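Long-range contact in SAM-dependent O-methyltransferase (PDB 1O54), which probably catalyses the S-adenosyl-L-methionine-dependent N1-methylation of adenosine 58 in tRNA, working as a homotetramer: residues K198-L203 and A267-R272. Residues are numbered along the deposited sequence; the frame is centred on the assembly and turned at random. Where two conformers were deposited one is given.
Sequences KCWEAL and ATKVCR
Lys269, the last residue of strand 263-269, lays its side chain across one face of the indole of Trp200 and buries its amino group at the C-terminal end of helix 196-202. Two hydrogen bonds hold that group: NZ lies 2.8 Å from Trp200 O and equally 2.8 Å from Leu203 O, somewhat out of the plane of each carbonyl. Trp200 O also accepts from Leu203 N, on the opposite face of its plane, so the lysine adds a donor where the helix is ending.

The same ammonium makes a cation-pi contact, with NZ 3.8 Å from the centroid of the six-membered ring of Trp200 and almost exactly on the ring normal. Further back, Lys269 CG, anti to the backbone N (chi1 -175°), forms a CH-pi contact over the five-membered ring, 3.7 Å from its centroid; bends at chi2 and chi4 then bring NZ over the six-membered ring, the two side chains crossing at about a right angle. Lys269 CD also packs against Leu203 CB, at 3.8 Å.

Around the indole rim, Trp200 NE1 makes a weak bond to Val270 O (3.3 Å, 127° at the hydrogen) besides its hydrogen bond to Pro230 O, while Cys271 O lies in the ring plane near CZ2. Phe231 meets the indole edge-to-face. The contact thus ties a helix flanking the Rossmann-like methyltransferase sheet to the end of its antiparallel strand 263-269, just before Cys271 and Arg272 bond to a second subunit.

An alanine at Lys269 would probably leave Leu203 O without its lysine donor, Trp200 O with the Leu203 N bond alone of the two described, and the indole face without the cation and CG that cover it. With two carbonyls, a helix C-terminus and a pi face around it, the ammonium is likely to be stabilised in its charged form despite burial.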
ATOM      1  N   LYS A 198     -30.730  -7.706  14.047  1.00 25.66           N
ATOM      2  CA  LYS A 198     -31.038  -6.813  15.161  1.00 24.92           C
ATOM      3  C   LYS A 198     -30.546  -5.394  14.902  1.00 23.72           C
ATOM      4  O   LYS A 198     -31.205  -4.444  15.308  1.00 22.78           O
ATOM      5  CB  LYS A 198     -30.377  -7.345  16.431  1.00 26.09           C
ATOM      6  CG  LYS A 198     -30.896  -8.699  16.927  1.00 28.98           C
ATOM      7  CD  LYS A 198     -32.386  -8.796  16.884  1.00 33.48           C
ATOM      8  N   CYS A 199     -29.370  -5.278  14.269  1.00 22.97           N
ATOM      9  CA  CYS A 199     -28.815  -3.990  13.855  1.00 23.39           C
ATOM     10  C   CYS A 199     -29.736  -3.284  12.881  1.00 22.28           C
ATOM     11  O   CYS A 199     -30.085  -2.134  13.066  1.00 23.20           O
ATOM     12  CB  CYS A 199     -27.400  -4.150  13.267  1.00 23.49           C
ATOM     13  SG  CYS A 199     -26.227  -4.794  14.481  1.00 25.62           S
ATOM     14  N   TRP A 200     -30.162  -3.992  11.851  1.00 23.33           N
ATOM     15  CA  TRP A 200     -31.110  -3.429  10.896  1.00 23.45           C
ATOM     16  C   TRP A 200     -32.347  -2.895  11.618  1.00 23.88           C
ATOM     17  O   TRP A 200     -32.802  -1.787  11.348  1.00 24.39           O
ATOM     18  CB  TRP A 200     -31.490  -4.474   9.832  1.00 22.98           C
ATOM     19  CG  TRP A 200     -32.361  -3.933   8.724  1.00 22.49           C
ATOM     20  CD1 TRP A 200     -31.960  -3.415   7.526  1.00 25.25           C
ATOM     21  CD2 TRP A 200     -33.783  -3.827   8.745  1.00 23.28           C
ATOM     22  NE1 TRP A 200     -33.046  -2.995   6.797  1.00 25.38           N
ATOM     23  CE2 TRP A 200     -34.179  -3.220   7.524  1.00 24.48           C
ATOM     24  CE3 TRP A 200     -34.775  -4.184   9.672  1.00 24.94           C
ATOM     25  CZ2 TRP A 200     -35.521  -2.994   7.199  1.00 26.72           C
ATOM     26  CZ3 TRP A 200     -36.095  -3.903   9.371  1.00 27.99           C
ATOM     27  CH2 TRP A 200     -36.454  -3.315   8.131  1.00 26.00           C
ATOM     28  N   GLU A 201     -32.892  -3.672  12.537  1.00 24.50           N
ATOM     29  CA  GLU A 201     -34.145  -3.285  13.221  1.00 25.78           C
ATOM     30  C   GLU A 201     -34.014  -1.978  14.004  1.00 24.71           C
ATOM     31  O   GLU A 201     -34.974  -1.215  14.127  1.00 24.87           O
ATOM     32  CB  GLU A 201     -34.608  -4.406  14.135  1.00 27.32           C
ATOM     33  CG  GLU A 201     -35.110  -5.607  13.354  0.65 31.09           C
ATOM     34  CD  GLU A 201     -35.305  -6.874  14.177  0.65 36.37           C
ATOM     35  OE1 GLU A 201     -34.995  -6.897  15.402  0.65 39.41           O
ATOM     36  OE2 GLU A 201     -35.780  -7.862  13.569  0.65 39.58           O
ATOM     37  N   ALA A 202     -32.837  -1.751  14.561  1.00 22.51           N
ATOM     38  CA  ALA A 202     -32.586  -0.570  15.408  1.00 22.40           C
ATOM     39  C   ALA A 202     -32.359   0.726  14.621  1.00 21.87           C
ATOM     40  O   ALA A 202     -32.555   1.807  15.165  1.00 22.00           O
ATOM     41  CB  ALA A 202     -31.411  -0.829  16.325  1.00 22.26           C
ATOM     42  N   LEU A 203     -31.915   0.625  13.375  1.00 22.02           N
ATOM     43  CA  LEU A 203     -31.547   1.794  12.565  1.00 21.71           C
ATOM     44  C   LEU A 203     -32.741   2.535  11.990  1.00 23.84           C
ATOM     45  O   LEU A 203     -33.721   1.904  11.589  1.00 23.94           O
ATOM     46  CB  LEU A 203     -30.630   1.362  11.433  1.00 22.80           C
ATOM     47  CG  LEU A 203     -29.211   1.037  11.889  1.00 22.25           C
ATOM     48  CD1 LEU A 203     -28.477   0.262  10.876  1.00 24.56           C
ATOM     49  CD2 LEU A 203     -28.514   2.339  12.156  1.00 24.92           C
ATOM     50  N   ALA A 267     -22.774  -0.126   5.386  1.00 21.57           N
ATOM     51  CA  ALA A 267     -24.028  -0.305   4.682  1.00 21.69           C
ATOM     52  C   ALA A 267     -25.029   0.744   5.192  1.00 22.60           C
ATOM     53  O   ALA A 267     -24.872   1.290   6.283  1.00 23.13           O
ATOM     54  CB  ALA A 267     -24.540  -1.685   4.901  1.00 21.40           C
ATOM     55  N   THR A 268     -26.026   1.033   4.362  1.00 21.99           N
ATOM     56  CA  THR A 268     -27.093   1.973   4.688  1.00 22.03           C
ATOM     57  C   THR A 268     -28.415   1.245   4.715  1.00 22.93           C
ATOM     58  O   THR A 268     -28.739   0.572   3.742  1.00 21.62           O
ATOM     59  CB  THR A 268     -27.103   3.067   3.612  1.00 23.02           C
ATOM     60  OG1 THR A 268     -25.868   3.818   3.683  1.00 24.52           O
ATOM     61  CG2 THR A 268     -28.232   4.058   3.849  1.00 24.77           C
ATOM     62  N   LYS A 269     -29.161   1.400   5.802  1.00 22.89           N
ATOM     63  CA  LYS A 269     -30.469   0.790   5.944  1.00 23.43           C
ATOM     64  C   LYS A 269     -31.507   1.466   5.083  1.00 23.13           C
ATOM     65  O   LYS A 269     -31.648   2.696   5.088  1.00 21.95           O
ATOM     66  CB  LYS A 269     -30.926   0.853   7.397  1.00 23.48           C
ATOM     67  CG  LYS A 269     -32.276   0.117   7.672  1.00 26.18           C
ATOM     68  CD  LYS A 269     -33.100   0.833   8.566  1.00 29.42           C
ATOM     69  CE  LYS A 269     -34.513   0.328   8.688  1.00 25.77           C
ATOM     70  NZ  LYS A 269     -34.731  -0.192  10.046  1.00 25.02           N
ATOM     71  N   VAL A 270     -32.284   0.649   4.388  1.00 24.06           N
ATOM     72  CA  VAL A 270     -33.509   1.105   3.738  1.00 24.95           C
ATOM     73  C   VAL A 270     -34.685   0.305   4.288  1.00 26.38           C
ATOM     74  O   VAL A 270     -34.498  -0.728   4.941  1.00 25.12           O
ATOM     75  CB  VAL A 270     -33.407   1.010   2.232  1.00 24.64           C
ATOM     76  CG1 VAL A 270     -32.323   1.977   1.741  1.00 26.07           C
ATOM     77  CG2 VAL A 270     -33.140  -0.447   1.758  1.00 23.99           C
ATOM     78  N   CYS A 271     -35.894   0.786   4.047  1.00 28.03           N
ATOM     79  CA  CYS A 271     -37.070   0.174   4.666  1.00 31.12           C
ATOM     80  C   CYS A 271     -37.417  -1.181   4.061  1.00 32.60           C
ATOM     81  O   CYS A 271     -37.852  -2.079   4.772  1.00 33.08           O
ATOM     82  CB  CYS A 271     -38.270   1.119   4.588  1.00 31.55           C
ATOM     83  SG  CYS A 271     -37.930   2.599   5.576  1.00 36.71           S
ATOM     84  N   ARG A 272     -37.209  -1.333   2.762  1.00 34.34           N
ATOM     85  CA  ARG A 272     -37.583  -2.584   2.109  1.00 37.47           C
ATOM     86  C   ARG A 272     -36.903  -2.708   0.769  1.00 39.07           C
ATOM     87  O   ARG A 272     -36.428  -1.731   0.199  1.00 37.98           O
ATOM     88  CB  ARG A 272     -39.110  -2.710   1.976  1.00 37.93           C
ATOM     89  CG  ARG A 272     -39.803  -1.447   1.524  1.00 40.36           C
ATOM     90  CD  ARG A 272     -41.327  -1.532   1.454  1.00 43.07           C
ATOM     91  NE  ARG A 272     -41.834  -0.526   0.526  1.00 47.85           N
ATOM     92  CZ  ARG A 272     -43.124  -0.338   0.221  1.00 51.75           C
ATOM     93  NH1 ARG A 272     -44.079  -1.093   0.761  1.00 52.14           N
ATOM     94  NH2 ARG A 272     -43.452   0.613  -0.649  1.00 53.34           N
TER